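Long-range contacts in beta-ketoacyl synthase (PDB 4CW4), which catalyses the condensation of acetyl-CoA with malonyl-acyl carrier protein, releasing carbon dioxide and giving the acetoacetyl primer of bacterial fatty acid synthesis: residues A[188-199]-A[258-268]; A[213-221]-A[619-629]. One frame throughout, in Å; residues are numbered along the deposited sequence. Where two conformers were deposited one is given.

Interaction 1 of 2, residues A[188-199]-A[258-268]; sequences HPRGLQMSVVAA and LGFNSMPTDFI
Leu192 and Phe267 are the central pair where two helices of a thiolase-fold ketosynthase meet, the axes of helix segments 190-199 and 263-268 approaching to 9.1 Å at their closest with a crossing angle of -45°. Leu192 is a knob in a hole formed by Leu258, Met263, Pro264 and Phe267. Leu192 CB lies 4.2 Å from Phe267 CD2, near the rim of the ring. CG of the leucine stands beside the backbone N (chi1 -59°), and from this branch point the two methyls reach different walls. Leu192 CD1 sits over one face of the Phe267 ring, a CH-pi contact of 3.7 Å to the ring centroid, and also touches Leu258 O. Leu192 CD2 lies 3.5 Å from Pro264 N and also packs on Met263 CB. One branched side chain thus fills the middle of a wholly buried contact, with others on its flanks.

Phe267 is held from a second direction by His188. CE2 of the phenyl ring points at the centre of one imidazole face, an edge-to-face pair with planes at 76°, while Val196 CG2 meets the phenyl edge at CD2. The imidazole is tethered in turn by a hydrogen bond between ND1 and Tyr183 OH. Pro189 CD rests on Leu258 CB at one end of the interface, and Ala199 CB on Ile268 CG1 at the other. Between them lies a polar spot: Ser195 OG, hydrogen-bonded to Tyr369 OH on strand 366-374, comes within 3.0 Å of Pro264 O and is brushed by Ile268 CD1 at 3.7 Å.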
# COMPACT_ATOMS: atom_id res chain seq x y z
N HIS A 188 18.56 2.49 -7.56
CA HIS A 188 17.57 2.30 -6.51
C HIS A 188 17.11 3.63 -5.92
O HIS A 188 17.95 4.45 -5.53
CB HIS A 188 18.17 1.47 -5.39
CG HIS A 188 18.48 0.07 -5.79
ND1 HIS A 188 19.22 -0.77 -5.00
CD2 HIS A 188 18.17 -0.63 -6.90
CE1 HIS A 188 19.33 -1.95 -5.59
NE2 HIS A 188 18.71 -1.89 -6.76
N PRO A 189 15.79 3.84 -5.80
CA PRO A 189 15.31 4.95 -4.98
C PRO A 189 15.88 4.91 -3.56
O PRO A 189 16.18 3.83 -3.01
CB PRO A 189 13.80 4.74 -4.94
CG PRO A 189 13.49 3.97 -6.16
CD PRO A 189 14.67 3.06 -6.35
N ARG A 190 15.98 6.09 -2.95
CA ARG A 190 16.55 6.21 -1.60
C ARG A 190 15.81 5.34 -0.59
O ARG A 190 16.44 4.73 0.26
CB ARG A 190 16.53 7.67 -1.16
CG ARG A 190 17.15 7.91 0.22
CD ARG A 190 17.33 9.39 0.46
NE ARG A 190 17.85 9.68 1.79
CZ ARG A 190 19.14 9.64 2.12
NH1 ARG A 190 20.05 9.31 1.22
NH2 ARG A 190 19.51 9.94 3.35
N GLY A 191 14.49 5.24 -0.71
CA GLY A 191 13.73 4.41 0.22
C GLY A 191 14.09 2.93 0.13
O GLY A 191 14.01 2.22 1.12
N LEU A 192 14.50 2.48 -1.05
CA LEU A 192 14.90 1.10 -1.21
C LEU A 192 16.30 0.88 -0.66
O LEU A 192 16.55 -0.14 -0.04
CB LEU A 192 14.79 0.64 -2.66
CG LEU A 192 13.38 0.75 -3.26
CD1 LEU A 192 13.29 -0.08 -4.55
CD2 LEU A 192 12.27 0.34 -2.28
N GLN A 193 17.21 1.84 -0.88
CA GLN A 193 18.53 1.79 -0.27
C GLN A 193 18.40 1.69 1.25
O GLN A 193 19.06 0.88 1.88
CB GLN A 193 19.32 3.04 -0.63
CG GLN A 193 19.53 3.25 -2.13
CD GLN A 193 20.15 4.57 -2.44
OE1 GLN A 193 20.52 5.33 -1.55
NE2 GLN A 193 20.29 4.85 -3.70
N MET A 194 17.52 2.51 1.82
CA MET A 194 17.35 2.54 3.27
C MET A 194 16.76 1.24 3.77
O MET A 194 17.15 0.75 4.82
CB MET A 194 16.48 3.74 3.68
CG MET A 194 17.23 5.05 3.56
SD MET A 194 16.29 6.54 3.90
CE MET A 194 15.68 6.22 5.55
N SER A 195 15.87 0.63 3.00
CA SER A 195 15.26 -0.63 3.41
C SER A 195 16.30 -1.73 3.44
O SER A 195 16.36 -2.52 4.38
CB SER A 195 14.10 -1.03 2.47
OG SER A 195 13.45 -2.19 2.97
N VAL A 196 17.12 -1.81 2.39
CA VAL A 196 18.15 -2.84 2.31
C VAL A 196 19.14 -2.70 3.48
O VAL A 196 19.48 -3.67 4.15
CB VAL A 196 18.87 -2.78 0.93
CG1 VAL A 196 20.17 -3.59 0.91
CG2 VAL A 196 17.92 -3.22 -0.18
N VAL A 197 19.58 -1.48 3.73
CA VAL A 197 20.57 -1.24 4.79
C VAL A 197 19.99 -1.46 6.19
O VAL A 197 20.63 -2.06 7.07
CB VAL A 197 21.20 0.16 4.62
CG1 VAL A 197 22.08 0.51 5.76
CG2 VAL A 197 21.97 0.20 3.29
N ALA A 198 18.75 -1.02 6.40
CA ALA A 198 18.07 -1.24 7.67
C ALA A 198 17.78 -2.72 7.91
O ALA A 198 17.88 -3.19 9.04
CB ALA A 198 16.78 -0.44 7.72
N ALA A 199 17.37 -3.44 6.88
CA ALA A 199 17.04 -4.84 7.06
C ALA A 199 18.26 -5.63 7.51
O ALA A 199 18.15 -6.50 8.37
CB ALA A 199 16.43 -5.44 5.80
N LEU A 258 10.29 0.10 -9.57
CA LEU A 258 10.96 0.41 -8.32
C LEU A 258 10.23 1.49 -7.51
O LEU A 258 10.55 1.73 -6.35
CB LEU A 258 12.42 0.81 -8.57
CG LEU A 258 13.31 -0.28 -9.19
CD1 LEU A 258 14.77 0.18 -9.20
CD2 LEU A 258 13.17 -1.60 -8.47
N GLY A 259 9.23 2.13 -8.10
CA GLY A 259 8.43 3.09 -7.37
C GLY A 259 7.34 2.50 -6.52
O GLY A 259 6.90 3.16 -5.57
N PHE A 260 6.89 1.29 -6.82
CA PHE A 260 5.75 0.70 -6.11
C PHE A 260 5.97 0.69 -4.60
O PHE A 260 7.06 0.37 -4.12
CB PHE A 260 5.49 -0.73 -6.55
CG PHE A 260 4.89 -0.84 -7.91
CD1 PHE A 260 3.63 -0.32 -8.17
CD2 PHE A 260 5.57 -1.44 -8.93
CE1 PHE A 260 3.08 -0.40 -9.41
CE2 PHE A 260 5.00 -1.52 -10.18
CZ PHE A 260 3.76 -1.00 -10.41
N ASN A 261 4.90 0.97 -3.87
CA ASN A 261 5.00 1.07 -2.40
C ASN A 261 5.33 -0.25 -1.72
O ASN A 261 5.69 -0.25 -0.55
CB ASN A 261 3.76 1.74 -1.80
CG ASN A 261 2.68 0.77 -1.42
OD1 ASN A 261 2.33 -0.15 -2.17
ND2 ASN A 261 2.12 0.97 -0.23
N SER A 262 5.22 -1.36 -2.45
CA SER A 262 5.61 -2.67 -1.91
C SER A 262 7.09 -2.98 -2.02
O SER A 262 7.57 -3.96 -1.45
CB SER A 262 4.83 -3.78 -2.62
OG SER A 262 5.14 -3.79 -4.01
N MET A 263 7.83 -2.16 -2.76
CA MET A 263 9.21 -2.50 -3.05
C MET A 263 10.15 -2.57 -1.85
O MET A 263 11.09 -3.36 -1.88
CB MET A 263 9.76 -1.61 -4.17
CG MET A 263 9.17 -2.01 -5.50
SD MET A 263 10.01 -3.49 -6.17
CE MET A 263 8.73 -4.22 -7.18
N PRO A 264 9.91 -1.78 -0.78
CA PRO A 264 10.74 -2.00 0.42
C PRO A 264 10.61 -3.43 0.96
O PRO A 264 11.58 -3.97 1.47
CB PRO A 264 10.17 -0.98 1.42
CG PRO A 264 9.74 0.15 0.54
CD PRO A 264 9.11 -0.56 -0.66
N THR A 265 9.44 -4.02 0.82
CA THR A 265 9.16 -5.41 1.19
C THR A 265 9.74 -6.38 0.15
O THR A 265 10.44 -7.34 0.48
CB THR A 265 7.62 -5.62 1.23
OG1 THR A 265 7.05 -4.57 2.02
CG2 THR A 265 7.28 -7.00 1.78
N ASP A 266 9.43 -6.13 -1.12
CA ASP A 266 9.86 -7.02 -2.18
C ASP A 266 11.39 -7.14 -2.23
O ASP A 266 11.92 -8.21 -2.48
CB ASP A 266 9.36 -6.51 -3.54
CG ASP A 266 7.84 -6.41 -3.62
OD1 ASP A 266 7.12 -7.21 -2.98
OD2 ASP A 266 7.36 -5.50 -4.34
N PHE A 267 12.10 -6.04 -2.01
CA PHE A 267 13.56 -6.08 -2.04
C PHE A 267 14.11 -6.97 -0.92
O PHE A 267 15.13 -7.62 -1.08
CB PHE A 267 14.15 -4.67 -1.93
CG PHE A 267 14.48 -4.05 -3.26
CD1 PHE A 267 13.63 -4.19 -4.34
CD2 PHE A 267 15.66 -3.35 -3.43
CE1 PHE A 267 13.94 -3.64 -5.56
CE2 PHE A 267 15.98 -2.80 -4.68
CZ PHE A 267 15.11 -2.95 -5.74
N ILE A 268 13.45 -7.00 0.22
CA ILE A 268 13.93 -7.86 1.31
C ILE A 268 13.79 -9.34 0.95
O ILE A 268 14.72 -10.12 1.17
CB ILE A 268 13.21 -7.53 2.62
CG1 ILE A 268 13.63 -6.15 3.11
CG2 ILE A 268 13.52 -8.56 3.71
CD1 ILE A 268 12.73 -5.61 4.19

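Interaction 2 of 2, residues A[213-221]-A[619-629]; sequences IVDNVQPDE and VPGFSQPLVYK
Lys629 NZ is gripped by Glu221 OE2 in a salt bridge of 2.8 Å and by a water that accepts one of its protons. The lysine chain turns about its CD-CE bond (chi4 75°) to bring the ammonium to the anti side of OE2, somewhat out of the carboxylate plane. The other oxygen of the same carboxylate, OE1, takes Gln218 N in a nearly straight bond (164°), so both oxygens are tied and the acid is fixed in rotation.

Gln218 extends the grip to 619-629: its extended chain runs past Pro625 O, and Gln218 OE1 accepts Val627 N at 3.0 Å, the donor lying well above the carbonyl plane. Val627 belongs to the outermost strand, 626-627, of a small antiparallel sheet, which this glutamine amide joins to the loop after helix 210-215.

The apolar centre is Pro219. Pro219 CB lies over one face of the Phe622 ring, 4.1 Å from the centroid, and Pro219 CD packs 3.2 Å from Gln624 O. Val214 CG1 meets the same ring obliquely, 3.5 Å from Phe622 CE2. Beyond it, one water links Val214 O to Gln624 N, and another donates to Asp215 OD1 while accepting from Ser623 N.

Asp220 lays its carboxylate against the Leu626 isobutyl group. Its OD2 forms a salt bridge with Lys416 of the second subunit, whereas OD1 is buried without a partner. Two lysines of different subunits near this one acid, Lys629 lying slightly beyond salt-bridge range, would probably help keep it ionised at the dimer interface.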
# COMPACT_ATOMS: atom_id res chain seq x y z
N ILE A 213 18.24 -19.94 11.13
CA ILE A 213 16.82 -19.64 11.27
C ILE A 213 16.01 -20.36 10.18
O ILE A 213 15.05 -21.08 10.48
CB ILE A 213 16.57 -18.11 11.26
CG1 ILE A 213 17.24 -17.50 12.49
CG2 ILE A 213 15.05 -17.79 11.19
CD1 ILE A 213 17.28 -15.96 12.47
N VAL A 214 16.41 -20.19 8.93
CA VAL A 214 15.70 -20.82 7.81
C VAL A 214 15.68 -22.35 7.95
O VAL A 214 14.64 -22.98 7.70
CB VAL A 214 16.33 -20.40 6.47
CG1 VAL A 214 15.62 -21.06 5.32
CG2 VAL A 214 16.28 -18.89 6.30
N ASP A 215 16.80 -22.94 8.37
CA ASP A 215 16.92 -24.40 8.54
C ASP A 215 15.97 -24.94 9.62
O ASP A 215 15.71 -26.15 9.69
CB ASP A 215 18.35 -24.78 8.96
CG ASP A 215 19.33 -24.86 7.80
OD1 ASP A 215 18.93 -24.85 6.62
OD2 ASP A 215 20.55 -24.96 8.09
N ASN A 216 15.48 -24.05 10.49
CA ASN A 216 14.64 -24.46 11.61
C ASN A 216 13.14 -24.27 11.42
O ASN A 216 12.38 -24.55 12.34
CB ASN A 216 15.09 -23.77 12.89
CG ASN A 216 16.19 -24.53 13.60
OD1 ASN A 216 15.93 -25.35 14.49
ND2 ASN A 216 17.43 -24.29 13.20
N VAL A 217 12.72 -23.81 10.25
CA VAL A 217 11.30 -23.62 9.96
C VAL A 217 10.98 -24.13 8.55
O VAL A 217 11.89 -24.42 7.78
CB VAL A 217 10.88 -22.12 10.11
CG1 VAL A 217 11.15 -21.65 11.54
CG2 VAL A 217 11.60 -21.23 9.12
N GLN A 218 9.69 -24.27 8.23
CA GLN A 218 9.29 -24.60 6.86
C GLN A 218 9.44 -23.37 5.96
O GLN A 218 9.44 -22.23 6.44
CB GLN A 218 7.87 -25.16 6.81
CG GLN A 218 7.75 -26.45 7.62
CD GLN A 218 6.44 -27.19 7.43
OE1 GLN A 218 5.75 -26.99 6.46
NE2 GLN A 218 6.10 -28.03 8.39
N PRO A 219 9.60 -23.59 4.65
CA PRO A 219 9.87 -22.44 3.77
C PRO A 219 8.78 -21.36 3.76
O PRO A 219 9.08 -20.19 3.53
CB PRO A 219 10.00 -23.08 2.38
CG PRO A 219 10.43 -24.48 2.66
CD PRO A 219 9.72 -24.88 3.94
N ASP A 220 7.54 -21.76 3.99
CA ASP A 220 6.42 -20.82 4.01
C ASP A 220 6.23 -20.14 5.36
O ASP A 220 5.32 -19.34 5.50
CB ASP A 220 5.12 -21.51 3.57
CG ASP A 220 4.72 -22.67 4.47
OD1 ASP A 220 5.60 -23.23 5.16
OD2 ASP A 220 3.52 -23.05 4.45
N GLU A 221 7.08 -20.46 6.34
CA GLU A 221 6.91 -19.94 7.70
C GLU A 221 7.73 -18.68 8.04
O GLU A 221 7.85 -18.27 9.21
CB GLU A 221 7.18 -21.07 8.72
CG GLU A 221 6.06 -22.11 8.72
CD GLU A 221 6.29 -23.26 9.67
OE1 GLU A 221 7.47 -23.53 10.00
OE2 GLU A 221 5.28 -23.88 10.10
N VAL A 619 11.47 -27.51 -1.85
CA VAL A 619 11.99 -26.32 -2.51
C VAL A 619 13.52 -26.36 -2.50
O VAL A 619 14.14 -26.47 -1.43
CB VAL A 619 11.52 -25.04 -1.78
CG1 VAL A 619 11.98 -23.81 -2.53
CG2 VAL A 619 9.99 -25.04 -1.63
N PRO A 620 14.14 -26.28 -3.69
CA PRO A 620 15.61 -26.23 -3.72
C PRO A 620 16.19 -25.18 -2.77
O PRO A 620 15.67 -24.07 -2.65
CB PRO A 620 15.90 -25.85 -5.17
CG PRO A 620 14.77 -26.39 -5.93
CD PRO A 620 13.56 -26.26 -5.04
N GLY A 621 17.23 -25.56 -2.03
CA GLY A 621 17.88 -24.64 -1.12
C GLY A 621 17.30 -24.60 0.29
O GLY A 621 17.90 -24.00 1.17
N PHE A 622 16.14 -25.21 0.50
CA PHE A 622 15.52 -25.25 1.82
C PHE A 622 15.56 -26.67 2.34
O PHE A 622 15.04 -27.58 1.70
CB PHE A 622 14.07 -24.78 1.75
CG PHE A 622 13.93 -23.31 1.55
CD1 PHE A 622 13.95 -22.76 0.27
CD2 PHE A 622 13.79 -22.45 2.63
CE1 PHE A 622 13.84 -21.41 0.08
CE2 PHE A 622 13.67 -21.09 2.44
CZ PHE A 622 13.69 -20.57 1.16
N SER A 623 16.17 -26.87 3.51
CA SER A 623 16.34 -28.23 4.03
C SER A 623 15.00 -28.83 4.45
O SER A 623 14.78 -30.03 4.32
CB SER A 623 17.36 -28.27 5.18
OG SER A 623 17.01 -27.43 6.27
N GLN A 624 14.08 -27.98 4.90
CA GLN A 624 12.80 -28.44 5.41
C GLN A 624 11.74 -28.47 4.32
O GLN A 624 11.52 -27.47 3.63
CB GLN A 624 12.32 -27.51 6.52
CG GLN A 624 13.36 -27.30 7.64
CD GLN A 624 13.08 -28.13 8.86
OE1 GLN A 624 12.84 -27.60 9.95
NE2 GLN A 624 13.05 -29.44 8.67
N PRO A 625 11.09 -29.63 4.13
CA PRO A 625 9.95 -29.63 3.20
C PRO A 625 8.79 -28.78 3.68
O PRO A 625 8.60 -28.59 4.88
CB PRO A 625 9.53 -31.10 3.16
CG PRO A 625 10.11 -31.69 4.38
CD PRO A 625 11.38 -30.98 4.64
N LEU A 626 8.01 -28.26 2.73
CA LEU A 626 6.80 -27.53 3.05
C LEU A 626 5.69 -28.57 3.10
O LEU A 626 5.26 -29.06 2.05
CB LEU A 626 6.52 -26.47 1.97
CG LEU A 626 5.43 -25.44 2.25
CD1 LEU A 626 5.45 -24.36 1.17
CD2 LEU A 626 4.05 -26.05 2.33
N VAL A 627 5.27 -28.95 4.30
CA VAL A 627 4.23 -29.96 4.47
C VAL A 627 2.91 -29.23 4.64
O VAL A 627 2.81 -28.35 5.48
CB VAL A 627 4.50 -30.83 5.71
CG1 VAL A 627 3.48 -31.94 5.84
CG2 VAL A 627 5.92 -31.37 5.65
N TYR A 628 1.90 -29.59 3.85
CA TYR A 628 0.61 -28.91 3.91
C TYR A 628 0.02 -29.09 5.29
O TYR A 628 0.04 -30.19 5.85
CB TYR A 628 -0.35 -29.49 2.87
CG TYR A 628 0.20 -29.54 1.45
CD1 TYR A 628 0.79 -28.43 0.86
CD2 TYR A 628 0.12 -30.71 0.71
CE1 TYR A 628 1.28 -28.48 -0.41
CE2 TYR A 628 0.62 -30.77 -0.57
CZ TYR A 628 1.21 -29.65 -1.13
OH TYR A 628 1.70 -29.71 -2.41
N LYS A 629 -0.51 -28.00 5.84
CA LYS A 629 -1.03 -28.03 7.21
C LYS A 629 -2.44 -28.61 7.30
O LYS A 629 -3.33 -28.25 6.53
CB LYS A 629 -0.97 -26.63 7.82
CG LYS A 629 0.45 -26.22 8.21
CD LYS A 629 0.50 -24.85 8.86
CE LYS A 629 1.81 -24.60 9.59
NZ LYS A 629 2.97 -24.34 8.68
O HOH W 1 13.98 -25.07 5.59
O HOH W 2 16.95 -24.25 4.88
O HOH W 3 14.66 -28.12 12.87
O HOH W 4 3.45 -27.85 8.34
O HOH W 5 2.14 -22.17 7.26
O HOH W 6 2.14 -25.20 5.35

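Overall arrangement
From the N terminus the chain first meets 188-199, on helix 190-204, and then 213-221, which begins in the last turn of helix 210-215 and leads into strand 222-225. It next reaches 258-268, closing a loop of 58 residues in interaction 1, and much later 619-629, closing one of 397 in interaction 2. The segments alternate, so the two loops cross. Interaction 1 joins two helices of the ketosynthase core through buried side chains, whereas interaction 2 fastens the C-terminal part of the chain to the core's periphery. Their centres are 25 Å apart and their nearest atoms about 10 Å apart. Both touch the second subunit.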